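Local coordinates for protein UL37 (Suid herpesvirus 1, PDB 4K70) that is, in its N-terminal half, part of an inner tegument protein that probably acts in controlling viral trafficking, at residues M201-A215 and L231-D243. Residues are numbered along the deposited sequence; the frame is centred on the assembly and turned at random.
Sequences MQNEGLKPLTRALFA and LREQFAEAARAVD. With NA (sodium ion), chain N.
Q234 OE1 is gripped from two directions: Q202 NE2 donates at 2.7 Å onto a lone pair of OE1, in its carbonyl plane, and a water donates to it at 2.8 Å. The direct bond is bent, 138° at the hydrogen, and the two amide planes stand 45° apart. The same water accepts a hydrogen bond from R211 NH2 at 3.2 Å, linking the amide to the guanidinium through solvent. R211 in turn braces the turn after M201: its chain bends at chi3, which brings NE to M201 O in an almost straight bond, while NH1 forms a salt bridge with E204 OE1; the backbone O of E204 binds a sodium ion. M201 reaches across Q234 at about a right angle and sets SD 3.7 Å from L231 CD1.

Away from these polar groups, the contact illustrates how alanines let helices come close. A212 CB meets A238 CB at 3.9 Å, and the axes of 208-215 and 231-240 approach to 7.9 Å, roughly antiparallel, at 149°. F235 turns its ring edge to A212 O, in plane, with CB against A215 CB. At the far end P208 CB packs on A241 CB, and V242 CG2 leans over L209 CA.

The pair forms a helical hairpin within an all-helical fold. Helix 260-271 packs against F235, A239 and L213, M201 ends helix 191-201 and touches I218, and the loop carrying L298 meets L209.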
loop_
_atom_site.group_PDB
_atom_site.type_symbol
_atom_site.label_atom_id
_atom_site.label_comp_id
_atom_site.label_asym_id
_atom_site.label_seq_id
_atom_site.Cartn_x
_atom_site.Cartn_y
_atom_site.Cartn_z
ATOM N N MET A 201 -17.040 0.205 -18.501
ATOM C CA MET A 201 -16.954 0.641 -19.888
ATOM C C MET A 201 -17.310 -0.493 -20.856
ATOM O O MET A 201 -17.884 -0.263 -21.916
ATOM C CB MET A 201 -15.558 1.168 -20.199
ATOM C CG MET A 201 -15.368 1.600 -21.643
ATOM S SD MET A 201 -13.716 2.268 -21.964
ATOM C CE MET A 201 -12.681 0.808 -21.796
ATOM N N GLN A 202 -16.971 -1.717 -20.477
ATOM C CA GLN A 202 -17.164 -2.878 -21.344
ATOM C C GLN A 202 -18.417 -3.666 -20.974
ATOM O O GLN A 202 -18.639 -4.776 -21.468
ATOM C CB GLN A 202 -15.918 -3.768 -21.295
ATOM C CG GLN A 202 -14.688 -3.017 -21.768
ATOM C CD GLN A 202 -13.397 -3.823 -21.742
ATOM O OE1 GLN A 202 -13.281 -4.841 -21.060
ATOM N NE2 GLN A 202 -12.406 -3.343 -22.480
ATOM N N ASN A 203 -19.234 -3.080 -20.105
ATOM C CA ASN A 203 -20.446 -3.729 -19.639
ATOM C C ASN A 203 -21.618 -3.482 -20.597
ATOM O O ASN A 203 -22.225 -2.400 -20.598
ATOM C CB ASN A 203 -20.776 -3.260 -18.221
ATOM C CG ASN A 203 -21.943 -4.007 -17.616
ATOM O OD1 ASN A 203 -22.687 -4.688 -18.318
ATOM N ND2 ASN A 203 -22.121 -3.868 -16.306
ATOM N N GLU A 204 -21.941 -4.509 -21.383
ATOM C CA GLU A 204 -22.918 -4.417 -22.465
ATOM C C GLU A 204 -24.330 -4.202 -21.961
ATOM O O GLU A 204 -25.236 -3.921 -22.746
ATOM C CB GLU A 204 -22.887 -5.686 -23.328
ATOM C CG GLU A 204 -21.578 -5.926 -24.064
ATOM C CD GLU A 204 -21.395 -5.014 -25.267
ATOM O OE1 GLU A 204 -22.341 -4.272 -25.620
ATOM O OE2 GLU A 204 -20.296 -5.039 -25.863
ATOM N N GLY A 205 -24.521 -4.354 -20.655
ATOM C CA GLY A 205 -25.818 -4.139 -20.039
ATOM C C GLY A 205 -25.982 -2.706 -19.565
ATOM O O GLY A 205 -26.994 -2.341 -18.973
ATOM N N LEU A 206 -24.976 -1.882 -19.823
ATOM C CA LEU A 206 -25.039 -0.475 -19.442
ATOM C C LEU A 206 -25.400 0.357 -20.671
ATOM O O LEU A 206 -25.095 -0.037 -21.800
ATOM C CB LEU A 206 -23.695 -0.029 -18.846
ATOM C CG LEU A 206 -23.546 0.044 -17.320
ATOM C CD1 LEU A 206 -24.490 -0.889 -16.585
ATOM C CD2 LEU A 206 -22.127 -0.231 -16.902
ATOM N N LYS A 207 -26.051 1.499 -20.463
ATOM C CA LYS A 207 -26.393 2.378 -21.583
ATOM C C LYS A 207 -25.140 2.976 -22.211
ATOM O O LYS A 207 -24.122 3.154 -21.536
ATOM C CB LYS A 207 -27.338 3.488 -21.136
ATOM C CG LYS A 207 -28.625 2.975 -20.520
ATOM C CD LYS A 207 -29.452 4.128 -19.993
ATOM C CE LYS A 207 -30.741 3.624 -19.358
ATOM N NZ LYS A 207 -31.593 4.771 -18.962
ATOM N N PRO A 208 -25.210 3.275 -23.516
ATOM C CA PRO A 208 -24.089 3.880 -24.242
ATOM C C PRO A 208 -23.527 5.111 -23.523
ATOM O O PRO A 208 -22.306 5.224 -23.397
ATOM C CB PRO A 208 -24.716 4.279 -25.580
ATOM C CG PRO A 208 -25.885 3.368 -25.748
ATOM C CD PRO A 208 -26.392 3.065 -24.375
ATOM N N LEU A 209 -24.392 6.010 -23.047
ATOM C CA LEU A 209 -23.923 7.219 -22.368
ATOM C C LEU A 209 -23.087 6.892 -21.132
ATOM O O LEU A 209 -22.042 7.488 -20.907
ATOM C CB LEU A 209 -25.096 8.121 -21.971
ATOM C CG LEU A 209 -24.707 9.399 -21.215
ATOM C CD1 LEU A 209 -23.772 10.243 -22.069
ATOM C CD2 LEU A 209 -25.936 10.189 -20.815
ATOM N N THR A 210 -23.565 5.953 -20.321
ATOM C CA THR A 210 -22.854 5.545 -19.118
ATOM C C THR A 210 -21.452 5.030 -19.482
ATOM O O THR A 210 -20.453 5.400 -18.858
ATOM C CB THR A 210 -23.640 4.447 -18.367
ATOM O OG1 THR A 210 -24.939 4.946 -17.991
ATOM C CG2 THR A 210 -22.897 4.000 -17.127
ATOM N N ARG A 211 -21.393 4.179 -20.500
ATOM C CA ARG A 211 -20.146 3.556 -20.917
ATOM C C ARG A 211 -19.183 4.584 -21.454
ATOM O O ARG A 211 -17.989 4.514 -21.174
ATOM C CB ARG A 211 -20.414 2.469 -21.960
ATOM C CG ARG A 211 -21.176 1.286 -21.381
ATOM C CD ARG A 211 -21.578 0.296 -22.456
ATOM N NE ARG A 211 -20.422 -0.409 -22.995
ATOM C CZ ARG A 211 -20.493 -1.318 -23.963
ATOM N NH1 ARG A 211 -21.667 -1.632 -24.499
ATOM N NH2 ARG A 211 -19.393 -1.916 -24.385
ATOM N N ALA A 212 -19.706 5.552 -22.209
ATOM C CA ALA A 212 -18.886 6.650 -22.719
ATOM C C ALA A 212 -18.266 7.494 -21.596
ATOM O O ALA A 212 -17.101 7.885 -21.676
ATOM C CB ALA A 212 -19.701 7.531 -23.662
ATOM N N LEU A 213 -19.041 7.769 -20.552
ATOM C CA LEU A 213 -18.566 8.616 -19.456
ATOM C C LEU A 213 -17.482 7.883 -18.659
ATOM O O LEU A 213 -16.468 8.470 -18.303
ATOM C CB LEU A 213 -19.732 9.055 -18.554
ATOM C CG LEU A 213 -20.689 10.061 -19.204
ATOM C CD1 LEU A 213 -21.991 10.322 -18.380
ATOM C CD2 LEU A 213 -19.941 11.369 -19.489
ATOM N N PHE A 214 -17.694 6.591 -18.409
ATOM C CA PHE A 214 -16.682 5.770 -17.763
ATOM C C PHE A 214 -15.358 5.794 -18.531
ATOM O O PHE A 214 -14.299 5.909 -17.926
ATOM C CB PHE A 214 -17.164 4.326 -17.561
ATOM C CG PHE A 214 -17.857 4.101 -16.246
ATOM C CD1 PHE A 214 -17.136 4.107 -15.059
ATOM C CD2 PHE A 214 -19.229 3.892 -16.196
ATOM C CE1 PHE A 214 -17.774 3.912 -13.840
ATOM C CE2 PHE A 214 -19.873 3.681 -14.983
ATOM C CZ PHE A 214 -19.143 3.695 -13.802
ATOM N N ALA A 215 -15.425 5.694 -19.854
ATOM C CA ALA A 215 -14.221 5.764 -20.692
ATOM C C ALA A 215 -13.470 7.063 -20.450
ATOM O O ALA A 215 -12.238 7.068 -20.371
ATOM C CB ALA A 215 -14.574 5.629 -22.168
ATOM N N LEU A 231 -8.879 2.028 -25.870
ATOM C CA LEU A 231 -9.700 2.992 -25.135
ATOM C C LEU A 231 -10.358 3.965 -26.104
ATOM O O LEU A 231 -11.541 4.284 -25.982
ATOM C CB LEU A 231 -8.845 3.781 -24.142
ATOM C CG LEU A 231 -9.562 4.881 -23.356
ATOM C CD1 LEU A 231 -10.709 4.301 -22.498
ATOM C CD2 LEU A 231 -8.576 5.645 -22.495
ATOM N N ARG A 232 -9.569 4.446 -27.058
ATOM C CA ARG A 232 -10.051 5.375 -28.071
ATOM C C ARG A 232 -11.229 4.792 -28.863
ATOM O O ARG A 232 -12.253 5.457 -29.039
ATOM C CB ARG A 232 -8.897 5.764 -28.997
ATOM C CG ARG A 232 -9.236 6.808 -30.026
ATOM C CD ARG A 232 -7.990 7.221 -30.805
ATOM N NE ARG A 232 -7.489 8.526 -30.377
ATOM C CZ ARG A 232 -7.675 9.656 -31.054
ATOM N NH1 ARG A 232 -8.343 9.649 -32.204
ATOM N NH2 ARG A 232 -7.181 10.795 -30.589
ATOM N N GLU A 233 -11.090 3.546 -29.315
ATOM C CA GLU A 233 -12.147 2.864 -30.061
ATOM C C GLU A 233 -13.380 2.625 -29.206
ATOM O O GLU A 233 -14.514 2.663 -29.687
ATOM C CB GLU A 233 -11.672 1.498 -30.558
ATOM C CG GLU A 233 -10.461 1.526 -31.457
ATOM C CD GLU A 233 -9.948 0.126 -31.731
ATOM O OE1 GLU A 233 -8.783 -0.016 -32.167
ATOM O OE2 GLU A 233 -10.717 -0.832 -31.498
ATOM N N GLN A 234 -13.163 2.335 -27.937
ATOM C CA GLN A 234 -14.286 1.989 -27.087
ATOM C C GLN A 234 -15.085 3.223 -26.697
ATOM O O GLN A 234 -16.304 3.161 -26.599
ATOM C CB GLN A 234 -13.827 1.214 -25.860
ATOM C CG GLN A 234 -13.708 -0.273 -26.105
ATOM C CD GLN A 234 -13.096 -0.993 -24.927
ATOM O OE1 GLN A 234 -13.691 -1.910 -24.371
ATOM N NE2 GLN A 234 -11.895 -0.579 -24.540
ATOM N N PHE A 235 -14.411 4.344 -26.482
ATOM C CA PHE A 235 -15.154 5.578 -26.269
ATOM C C PHE A 235 -15.963 5.973 -27.504
ATOM O O PHE A 235 -17.139 6.331 -27.398
ATOM C CB PHE A 235 -14.255 6.736 -25.868
ATOM C CG PHE A 235 -14.983 8.049 -25.820
ATOM C CD1 PHE A 235 -15.799 8.359 -24.749
ATOM C CD2 PHE A 235 -14.878 8.956 -26.865
ATOM C CE1 PHE A 235 -16.490 9.564 -24.710
ATOM C CE2 PHE A 235 -15.563 10.156 -26.834
ATOM C CZ PHE A 235 -16.368 10.462 -25.753
ATOM N N ALA A 236 -15.329 5.913 -28.672
ATOM C CA ALA A 236 -15.969 6.318 -29.921
ATOM C C ALA A 236 -17.242 5.524 -30.212
ATOM O O ALA A 236 -18.262 6.088 -30.595
ATOM C CB ALA A 236 -14.985 6.212 -31.080
ATOM N N GLU A 237 -17.184 4.214 -30.006
ATOM C CA GLU A 237 -18.324 3.351 -30.256
ATOM C C GLU A 237 -19.483 3.728 -29.336
ATOM O O GLU A 237 -20.650 3.753 -29.749
ATOM C CB GLU A 237 -17.927 1.887 -30.030
ATOM C CG GLU A 237 -19.103 0.926 -29.946
ATOM C CD GLU A 237 -18.667 -0.503 -29.662
ATOM O OE1 GLU A 237 -17.639 -0.933 -30.224
ATOM O OE2 GLU A 237 -19.351 -1.196 -28.875
ATOM N N ALA A 238 -19.160 4.024 -28.085
ATOM C CA ALA A 238 -20.199 4.342 -27.113
ATOM C C ALA A 238 -20.741 5.734 -27.388
ATOM O O ALA A 238 -21.952 5.958 -27.328
ATOM C CB ALA A 238 -19.668 4.231 -25.695
ATOM N N ALA A 239 -19.837 6.662 -27.702
ATOM C CA ALA A 239 -20.218 8.036 -28.001
ATOM C C ALA A 239 -21.193 8.065 -29.168
ATOM O O ALA A 239 -22.222 8.737 -29.118
ATOM C CB ALA A 239 -18.989 8.887 -28.306
ATOM N N ARG A 240 -20.877 7.311 -30.210
ATOM C CA ARG A 240 -21.734 7.251 -31.383
ATOM C C ARG A 240 -23.140 6.706 -31.083
ATOM O O ARG A 240 -24.080 6.954 -31.837
ATOM C CB ARG A 240 -21.070 6.409 -32.465
ATOM C CG ARG A 240 -21.819 6.423 -33.775
ATOM C CD ARG A 240 -21.370 5.277 -34.654
ATOM N NE ARG A 240 -20.127 5.589 -35.342
ATOM C CZ ARG A 240 -20.055 5.941 -36.620
ATOM N NH1 ARG A 240 -21.158 6.020 -37.358
ATOM N NH2 ARG A 240 -18.879 6.204 -37.160
ATOM N N ALA A 241 -23.294 5.965 -29.990
ATOM C CA ALA A 241 -24.589 5.368 -29.682
ATOM C C ALA A 241 -25.370 6.142 -28.634
ATOM O O ALA A 241 -26.454 5.731 -28.242
ATOM C CB ALA A 241 -24.429 3.922 -29.250
ATOM N N VAL A 242 -24.820 7.256 -28.175
ATOM C CA VAL A 242 -25.469 8.041 -27.135
ATOM C C VAL A 242 -26.840 8.540 -27.558
ATOM O O VAL A 242 -27.010 9.054 -28.662
ATOM C CB VAL A 242 -24.613 9.233 -26.718
ATOM C CG1 VAL A 242 -25.440 10.220 -25.906
ATOM C CG2 VAL A 242 -23.413 8.752 -25.926
ATOM N N ASP A 243 -27.813 8.366 -26.667
ATOM C CA ASP A 243 -29.166 8.872 -26.871
ATOM C C ASP A 243 -29.142 10.393 -27.008
ATOM O O ASP A 243 -28.769 11.100 -26.070
ATOM C CB ASP A 243 -30.046 8.460 -25.687
ATOM C CG ASP A 243 -31.526 8.664 -25.952
ATOM O OD1 ASP A 243 -31.871 9.470 -26.841
ATOM O OD2 ASP A 243 -32.347 8.017 -25.262
HETATM NA NA NA N . -25.602 -3.204 -24.960
HETATM O O HOH W 1 -27.086 6.504 -23.900
HETATM O O HOH W 2 -16.363 -1.011 -24.671
#